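Protein induced by osmotic stress (Scheffersomyces stipitis, PDB 5YWN) probably catalyses the NADPH-dependent asymmetric reduction of ketones, haloketones among them, and is classed as a cinnamyl-alcohol dehydrogenase. Local coordinates at residues A[128-131]-A[132-136]; A[149-152]-A[153-156]; A[161-164]-A[165-168]. The protein carries 1 engineered substitution. All coordinates share one frame; numbering follows the deposited sequence.

Contact 1. Residues A[128-131]-A[132-136]; sequences AMSV and PEELG
The carboxylates of E133 and E134 each present a face to the same methyl group, CG2 of V131. This methyl lies over the E134 carboxylate, with V131 CG2 3.5 Å from E134 CD, and against a face of the E133 group, with V131 CG2 3.7 Å from E133 CD. The two planes are steeply inclined to one another, so the branched valine fills the angle between them. Its torsion (chi1 -67°) sets CG2 between the backbone N and the carbonyl carbon, the branch that reaches the glutamates. E133 folds back toward it through a bend at chi2, whereas E134 arrives with an extended chain.

One oxygen of E134 is also hydrogen-bonded. S130 OG donates to E134 OE1 over 3.1 Å, on the anti side and 31° out of the carboxylate plane, and a water bridges the same oxygen to M129 O. Serine suits this place: its short side chain offers a donor while S130 CB still packs on L135 CD2, 3.7 Å away. L135 and P132 also lean on F164 of helix 159-181, and S130 O takes a bond from S148.

In the backbone, E134 N donates to V131 O (3.0 Å) and L135 N to P132 O (3.1 Å), both spanning three residues. P132, which has no N-H to give, fits the first turn, where none is needed. The whole is a short, weakly bonded helical turn entered through a proline, in the connection that follows strand 119-123 of the Rossmann-type sheet.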
loop_
_atom_site.group_PDB
_atom_site.type_symbol
_atom_site.label_atom_id
_atom_site.label_comp_id
_atom_site.label_asym_id
_atom_site.label_seq_id
_atom_site.Cartn_x
_atom_site.Cartn_y
_atom_site.Cartn_z
ATOM N N ALA A 128 -2.643 11.349 -1.248
ATOM C CA ALA A 128 -2.173 12.171 -2.341
ATOM C C ALA A 128 -3.276 13.002 -3.004
ATOM O O ALA A 128 -3.009 13.953 -3.601
ATOM C CB ALA A 128 -1.376 11.382 -3.361
ATOM N N MET A 129 -4.493 12.549 -2.880
ATOM C CA MET A 129 -5.622 13.079 -3.557
ATOM C C MET A 129 -6.507 14.002 -2.746
ATOM O O MET A 129 -7.418 14.560 -3.235
ATOM C CB MET A 129 -6.458 11.929 -4.051
ATOM C CG MET A 129 -5.711 10.851 -4.779
ATOM S SD MET A 129 -6.728 9.471 -5.233
ATOM C CE MET A 129 -6.035 9.047 -6.777
ATOM N N SER A 130 -6.188 14.114 -1.485
ATOM C CA SER A 130 -7.047 14.675 -0.506
ATOM C C SER A 130 -6.357 15.242 0.710
ATOM O O SER A 130 -5.202 15.128 0.857
ATOM C CB SER A 130 -8.002 13.617 -0.039
ATOM O OG SER A 130 -9.203 14.202 0.329
ATOM N N VAL A 131 -7.170 15.788 1.598
ATOM C CA VAL A 131 -6.773 16.251 2.899
ATOM C C VAL A 131 -7.641 15.604 3.942
ATOM O O VAL A 131 -8.704 15.155 3.653
ATOM C CB VAL A 131 -6.886 17.772 3.035
ATOM C CG1 VAL A 131 -5.912 18.442 2.163
ATOM C CG2 VAL A 131 -8.274 18.233 2.697
ATOM N N PRO A 132 -7.211 15.584 5.174
ATOM C CA PRO A 132 -7.823 14.683 6.121
ATOM C C PRO A 132 -9.303 14.922 6.305
ATOM O O PRO A 132 -10.052 14.008 6.157
ATOM C CB PRO A 132 -7.088 15.016 7.404
ATOM C CG PRO A 132 -5.772 15.408 6.953
ATOM C CD PRO A 132 -5.992 16.160 5.715
ATOM N N GLU A 133 -9.713 16.158 6.476
ATOM C CA GLU A 133 -11.109 16.458 6.661
ATOM C C GLU A 133 -12.009 16.026 5.489
ATOM O O GLU A 133 -13.162 15.830 5.672
ATOM C CB GLU A 133 -11.291 17.914 6.991
ATOM C CG GLU A 133 -10.658 18.896 6.011
ATOM C CD GLU A 133 -9.155 19.109 6.215
ATOM O OE1 GLU A 133 -8.412 18.167 6.438
ATOM O OE2 GLU A 133 -8.728 20.248 6.133
ATOM N N GLU A 134 -11.479 15.959 4.290
ATOM C CA GLU A 134 -12.177 15.504 3.120
ATOM C C GLU A 134 -12.517 14.055 3.063
ATOM O O GLU A 134 -13.529 13.709 2.539
ATOM C CB GLU A 134 -11.479 15.891 1.854
ATOM C CG GLU A 134 -11.512 17.361 1.605
ATOM C CD GLU A 134 -10.767 17.791 0.334
ATOM O OE1 GLU A 134 -10.378 16.930 -0.512
ATOM O OE2 GLU A 134 -10.609 19.030 0.205
ATOM N N LEU A 135 -11.643 13.213 3.567
ATOM C CA LEU A 135 -11.794 11.795 3.435
ATOM C C LEU A 135 -13.043 11.259 4.093
ATOM O O LEU A 135 -13.559 10.264 3.703
ATOM C CB LEU A 135 -10.569 11.043 3.961
ATOM C CG LEU A 135 -9.293 11.125 3.155
ATOM C CD1 LEU A 135 -8.158 10.443 3.820
ATOM C CD2 LEU A 135 -9.409 10.675 1.737
ATOM N N GLY A 136 -13.458 11.917 5.144
ATOM C CA GLY A 136 -14.606 11.530 5.905
ATOM C C GLY A 136 -15.854 12.281 5.567
ATOM O O GLY A 136 -16.796 12.182 6.254
HETATM O O HOH W 1 -9.435 16.531 -3.503
#

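Contact 2. Residues A[149-152]-A[153-156]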
loop_
_atom_site.group_PDB
_atom_site.type_symbol
_atom_site.label_atom_id
_atom_site.label_comp_id
_atom_site.label_asym_id
_atom_site.label_seq_id
_atom_site.Cartn_x
_atom_site.Cartn_y
_atom_site.Cartn_z
ATOM N N SER A 149 -4.674 19.419 -1.804
ATOM C CA SER A 149 -4.319 20.792 -1.676
ATOM C C SER A 149 -3.304 21.130 -0.597
ATOM O O SER A 149 -2.935 22.249 -0.478
ATOM C CB SER A 149 -5.566 21.647 -1.510
ATOM O OG SER A 149 -6.300 21.318 -0.400
ATOM N N LEU A 150 -2.889 20.165 0.192
ATOM C CA LEU A 150 -1.946 20.433 1.241
ATOM C C LEU A 150 -0.620 20.916 0.720
ATOM O O LEU A 150 -0.087 20.367 -0.173
ATOM C CB LEU A 150 -1.692 19.202 2.045
ATOM C CG LEU A 150 -0.964 19.298 3.369
ATOM C CD1 LEU A 150 -1.833 19.991 4.391
ATOM C CD2 LEU A 150 -0.711 17.892 3.811
ATOM N N SER A 151 -0.121 21.957 1.344
ATOM C CA SER A 151 1.178 22.522 1.059
ATOM C C SER A 151 2.318 21.805 1.736
ATOM O O SER A 151 2.138 21.232 2.743
ATOM C CB SER A 151 1.191 23.991 1.417
ATOM O OG SER A 151 1.307 24.197 2.752
ATOM N N TYR A 152 3.492 21.908 1.182
ATOM C CA TYR A 152 4.658 21.328 1.778
ATOM C C TYR A 152 4.923 21.943 3.161
ATOM O O TYR A 152 5.223 21.267 4.079
ATOM C CB TYR A 152 5.861 21.488 0.878
ATOM C CG TYR A 152 7.103 20.731 1.307
ATOM C CD1 TYR A 152 7.980 21.249 2.234
ATOM C CD2 TYR A 152 7.399 19.524 0.782
ATOM C CE1 TYR A 152 9.103 20.577 2.598
ATOM C CE2 TYR A 152 8.525 18.848 1.140
ATOM C CZ TYR A 152 9.372 19.373 2.065
ATOM O OH TYR A 152 10.466 18.676 2.435
ATOM N N GLU A 153 4.760 23.235 3.275
ATOM C CA GLU A 153 4.947 23.901 4.540
ATOM C C GLU A 153 3.953 23.401 5.624
ATOM O O GLU A 153 4.340 23.124 6.716
ATOM C CB GLU A 153 4.852 25.404 4.374
ATOM C CG GLU A 153 4.835 26.115 5.688
ATOM C CD GLU A 153 4.893 27.627 5.591
ATOM O OE1 GLU A 153 4.914 28.245 6.656
ATOM O OE2 GLU A 153 4.915 28.153 4.491
ATOM N N GLN A 154 2.699 23.250 5.260
ATOM C CA GLN A 154 1.707 22.685 6.139
ATOM C C GLN A 154 2.041 21.233 6.490
ATOM O O GLN A 154 1.845 20.796 7.573
ATOM C CB GLN A 154 0.327 22.744 5.534
ATOM C CG GLN A 154 -0.205 24.094 5.178
ATOM C CD GLN A 154 -1.573 24.038 4.463
ATOM O OE1 GLN A 154 -1.736 23.480 3.393
ATOM N NE2 GLN A 154 -2.560 24.653 5.090
ATOM N N SER A 155 2.533 20.508 5.518
ATOM C CA SER A 155 2.789 19.101 5.676
ATOM C C SER A 155 3.832 18.811 6.736
ATOM O O SER A 155 3.754 17.842 7.370
ATOM C CB SER A 155 3.071 18.448 4.359
ATOM O OG SER A 155 4.378 18.552 4.059
ATOM N N LYS A 156 4.757 19.721 6.938
ATOM C CA LYS A 156 5.825 19.610 7.907
ATOM C C LYS A 156 5.422 19.541 9.395
ATOM O O LYS A 156 6.111 19.032 10.191
ATOM C CB LYS A 156 6.871 20.723 7.731
ATOM C CG LYS A 156 7.627 20.741 6.446
ATOM C CD LYS A 156 8.478 21.983 6.273
ATOM C CE LYS A 156 9.690 21.957 7.155
ATOM N NZ LYS A 156 10.506 23.181 7.191
HETATM O O HOH W 2 -2.776 24.835 1.210
#
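S151 and Q154 face each other across the first turn of helix 152-155 and form a capping box, the reciprocal arrangement in which the N-cap residue and the third residue of the helix satisfy each other's backbone N-H. S151 N points at Q154 OE1 over 3.0 Å, almost straight (173°) and in the carbonyl plane, on a lone pair. In return Q154 N is capped by S151 OG, although the model places this oxygen too close to Q154 CG, so its exact position is doubtful. Glutamine suits the role because its first torsion (chi1 -59°) sets the extended chain beside its own backbone N, on the side of the serine, and a turn at chi3 aims OE1 at S151 N. A water adds a third hold, joining Q154 OE1 to S149 O.

L150 is buried just before the cap. Its chi1 (-167°) and a bend at chi2 together direct CD1 to Q154 and CD2 to S155: L150 CD1 rests 3.7 Å from Q154 CB, and L150 CD2 lies 3.9 Å from S155 CB. An apolar branched residue fits here because the same side chain also meets L161 and F164 of helix 159-181.

Y152 carries its ring across to helix 91-113, where its hydroxyl is bonded to E92 and its ring touches L96 and I100. The aliphatic part of K156, bent at chi3, passes obliquely by the ring, with K156 CD 4.0 Å from Y152 CE1; the long lysine can thus cover apolar surface and still carry its charge outward. Y152 O accepts two bonds from one face of its plane, from K156 N at 3.3 Å and from S155 OG, folded back onto the helix, at 2.8 Å.

Contact 3. Residues A[161-164]-A[165-168]; sequences LAYF and GSKQ. With NAP (NADP nicotinamide-adenine-dinucleotide phosphate), chain B.
K167 lays its aliphatic chain over one face of the Y163 ring, one helical turn away. K167 CG stands 4.0 Å from the ring centroid and 19° off the normal, a CH-pi contact displaced toward the rim. Bends at chi2 and chi3 bring the lysine chain past the ring, and Y163 is placed for this by a CG anti to its backbone N (chi1 177°). F86 meets the same tyrosine edge-to-face, so the phenol has apolar neighbours of two kinds.

This is the compact part of the contact. Y163 O is gripped by two donors: K167 N, nearly along the C=O axis, and S166 OG at 2.7 Å. By folding back onto its own helix, the serine satisfies its hydroxyl while buried. Small A162 and S166 suit the side that packs on helix 91-113, and G165 N donates to L161 O at 3.0 Å in the regular four-residue pattern of the helix.

The packing is less close toward L161 and the Q168 end. L161 is partly exposed and directs its side chain away from the following turn. A water bridges F164 O, weakly, and Q168 NE2, and the Q168 amide finds further partners in L150 O and R172.

At the cofactor, Y163 OH comes within 3.4 Å of C6N of the nicotinamide. K167 NZ, bonded to T123 O, sits beside the ribose, though its modelled closeness to O2D is too short to interpret. The spacing matches the YxxxK motif of short-chain dehydrogenases. Holding the tyrosine hydroxyl and the lysine amine on one helical face is consistent with the carbonyl-reduction chemistry of that family, in which such a tyrosine is thought to serve proton transfer beside the nicotinamide that gives the hydride.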
loop_
_atom_site.group_PDB
_atom_site.type_symbol
_atom_site.label_atom_id
_atom_site.label_comp_id
_atom_site.label_asym_id
_atom_site.label_seq_id
_atom_site.Cartn_x
_atom_site.Cartn_y
_atom_site.Cartn_z
ATOM N N LEU A 161 0.240 14.750 8.841
ATOM C CA LEU A 161 0.291 15.670 7.741
ATOM C C LEU A 161 1.519 15.472 6.898
ATOM O O LEU A 161 1.447 15.583 5.752
ATOM C CB LEU A 161 0.190 17.091 8.188
ATOM C CG LEU A 161 -1.185 17.638 8.492
ATOM C CD1 LEU A 161 -1.224 19.097 8.815
ATOM C CD2 LEU A 161 -2.230 17.209 7.512
ATOM N N ALA A 162 2.624 15.136 7.505
ATOM C CA ALA A 162 3.808 14.819 6.802
ATOM C C ALA A 162 3.632 13.607 5.889
ATOM O O ALA A 162 4.053 13.646 4.816
ATOM C CB ALA A 162 4.932 14.613 7.748
ATOM N N TYR A 163 2.957 12.570 6.342
ATOM C CA TYR A 163 2.676 11.409 5.504
ATOM C C TYR A 163 1.824 11.791 4.329
ATOM O O TYR A 163 2.135 11.449 3.269
ATOM C CB TYR A 163 2.020 10.270 6.255
ATOM C CG TYR A 163 1.650 9.093 5.397
ATOM C CD1 TYR A 163 2.586 8.213 4.969
ATOM C CD2 TYR A 163 0.363 8.891 5.008
ATOM C CE1 TYR A 163 2.248 7.151 4.184
ATOM C CE2 TYR A 163 0.007 7.813 4.238
ATOM C CZ TYR A 163 0.963 6.961 3.814
ATOM O OH TYR A 163 0.610 5.946 3.053
ATOM N N PHE A 164 0.812 12.593 4.544
ATOM C CA PHE A 164 -0.045 13.052 3.488
ATOM C C PHE A 164 0.763 13.803 2.446
ATOM O O PHE A 164 0.646 13.551 1.310
ATOM C CB PHE A 164 -1.071 14.025 4.047
ATOM C CG PHE A 164 -2.399 13.437 4.336
ATOM C CD1 PHE A 164 -2.615 12.744 5.472
ATOM C CD2 PHE A 164 -3.441 13.635 3.491
ATOM C CE1 PHE A 164 -3.837 12.230 5.748
ATOM C CE2 PHE A 164 -4.660 13.124 3.758
ATOM C CZ PHE A 164 -4.863 12.420 4.888
ATOM N N GLY A 165 1.609 14.700 2.881
ATOM C CA GLY A 165 2.488 15.411 2.025
ATOM C C GLY A 165 3.485 14.536 1.318
ATOM O O GLY A 165 3.665 14.707 0.182
ATOM N N SER A 166 4.031 13.563 2.008
ATOM C CA SER A 166 5.024 12.694 1.450
ATOM C C SER A 166 4.473 11.989 0.225
ATOM O O SER A 166 5.139 11.885 -0.722
ATOM C CB SER A 166 5.538 11.643 2.452
ATOM O OG SER A 166 4.659 10.632 2.742
ATOM N N LYS A 167 3.258 11.522 0.301
ATOM C CA LYS A 167 2.637 10.876 -0.809
ATOM C C LYS A 167 2.288 11.785 -1.993
ATOM O O LYS A 167 2.600 11.488 -3.079
ATOM C CB LYS A 167 1.466 10.003 -0.355
ATOM C CG LYS A 167 1.715 9.083 0.793
ATOM C CD LYS A 167 2.802 8.085 0.556
ATOM C CE LYS A 167 2.559 7.294 -0.669
ATOM N NZ LYS A 167 3.481 6.169 -0.807
ATOM N N GLN A 168 1.694 12.922 -1.717
ATOM C CA GLN A 168 1.336 13.840 -2.732
ATOM C C GLN A 168 2.551 14.319 -3.509
ATOM O O GLN A 168 2.520 14.295 -4.656
ATOM C CB GLN A 168 0.658 15.051 -2.104
ATOM C CG GLN A 168 0.174 16.098 -3.075
ATOM C CD GLN A 168 0.059 17.510 -2.511
ATOM O OE1 GLN A 168 0.180 18.454 -3.230
ATOM N NE2 GLN A 168 -0.201 17.629 -1.242
HETATM P PA NAP B . 4.618 -0.941 5.878
HETATM O O1A NAP B . 3.995 -2.300 6.088
HETATM O O2A NAP B . 5.316 -0.247 7.022
HETATM O O5B NAP B . 5.650 -1.046 4.646
HETATM C C5B NAP B . 6.693 -0.086 4.493
HETATM C C4B NAP B . 7.962 -0.777 4.007
HETATM O O4B NAP B . 8.817 0.169 3.358
HETATM C C3B NAP B . 8.739 -1.393 5.160
HETATM O O3B NAP B . 8.848 -2.811 4.997
HETATM C C2B NAP B . 10.109 -0.745 5.145
HETATM O O2B NAP B . 11.130 -1.724 4.972
HETATM C C1B NAP B . 10.102 0.237 3.983
HETATM N N9A NAP B . 10.356 1.614 4.478
HETATM C C8A NAP B . 9.544 2.317 5.292
HETATM N N7A NAP B . 10.072 3.541 5.552
HETATM C C5A NAP B . 11.243 3.633 4.896
HETATM C C6A NAP B . 12.306 4.652 4.740
HETATM N N6A NAP B . 12.219 5.856 5.358
HETATM N N1A NAP B . 13.366 4.340 3.963
HETATM C C2A NAP B . 13.473 3.151 3.340
HETATM N N3A NAP B . 12.543 2.185 3.442
HETATM C C4A NAP B . 11.426 2.359 4.190
HETATM O O3 NAP B . 3.485 0.049 5.303
HETATM P PN NAP B . 2.307 -0.516 4.363
HETATM O O1N NAP B . 0.991 -0.287 5.066
HETATM O O2N NAP B . 2.688 -1.906 3.911
HETATM O O5D NAP B . 2.374 0.464 3.087
HETATM C C5D NAP B . 2.962 0.022 1.865
HETATM C C4D NAP B . 2.945 1.152 0.843
HETATM O O4D NAP B . 1.619 1.340 0.337
HETATM C C3D NAP B . 3.401 2.470 1.452
HETATM O O3D NAP B . 4.604 2.927 0.826
HETATM C C2D NAP B . 2.272 3.455 1.228
HETATM O O2D NAP B . 2.724 4.583 0.472
HETATM C C1D NAP B . 1.189 2.699 0.474
HETATM N N1N NAP B . -0.078 2.765 1.209
HETATM C C2N NAP B . -0.382 1.808 2.095
HETATM C C3N NAP B . -1.578 1.853 2.803
HETATM C C7N NAP B . -1.911 0.777 3.794
HETATM O O7N NAP B . -2.827 0.951 4.580
HETATM N N7N NAP B . -1.193 -0.345 3.789
HETATM C C4N NAP B . -2.460 2.901 2.585
HETATM C C5N NAP B . -2.122 3.879 1.662
HETATM C C6N NAP B . -0.914 3.787 0.981
HETATM P P2B NAP B . 11.811 -2.427 6.250
HETATM O O1X NAP B . 13.186 -2.819 5.760
HETATM O O2X NAP B . 11.809 -1.348 7.305
HETATM O O3X NAP B . 10.901 -3.595 6.551
HETATM O O HOH W 3 -1.230 15.504 0.605
#

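How the contacts relate
The three contacts come in series along one chain, 1 then 2 then 3, all within the NAD(P)-binding Rossmann-type domain and on the same side of the chain's centre. Contacts 1 and 2 have centres about 13 Å apart, contacts 1 and 3 about 11 Å, and contacts 2 and 3 about 8 Å. Helix 159-181, which carries contact 3, is the common neighbour: F164 meets S130, V131 and P132 of contact 1, while L161 and Q168 meet S155 and L150 of contact 2. The connection after strand 119-123 thus lies against a face of the helix next to the one that bears the NADP-binding Y163 and K167.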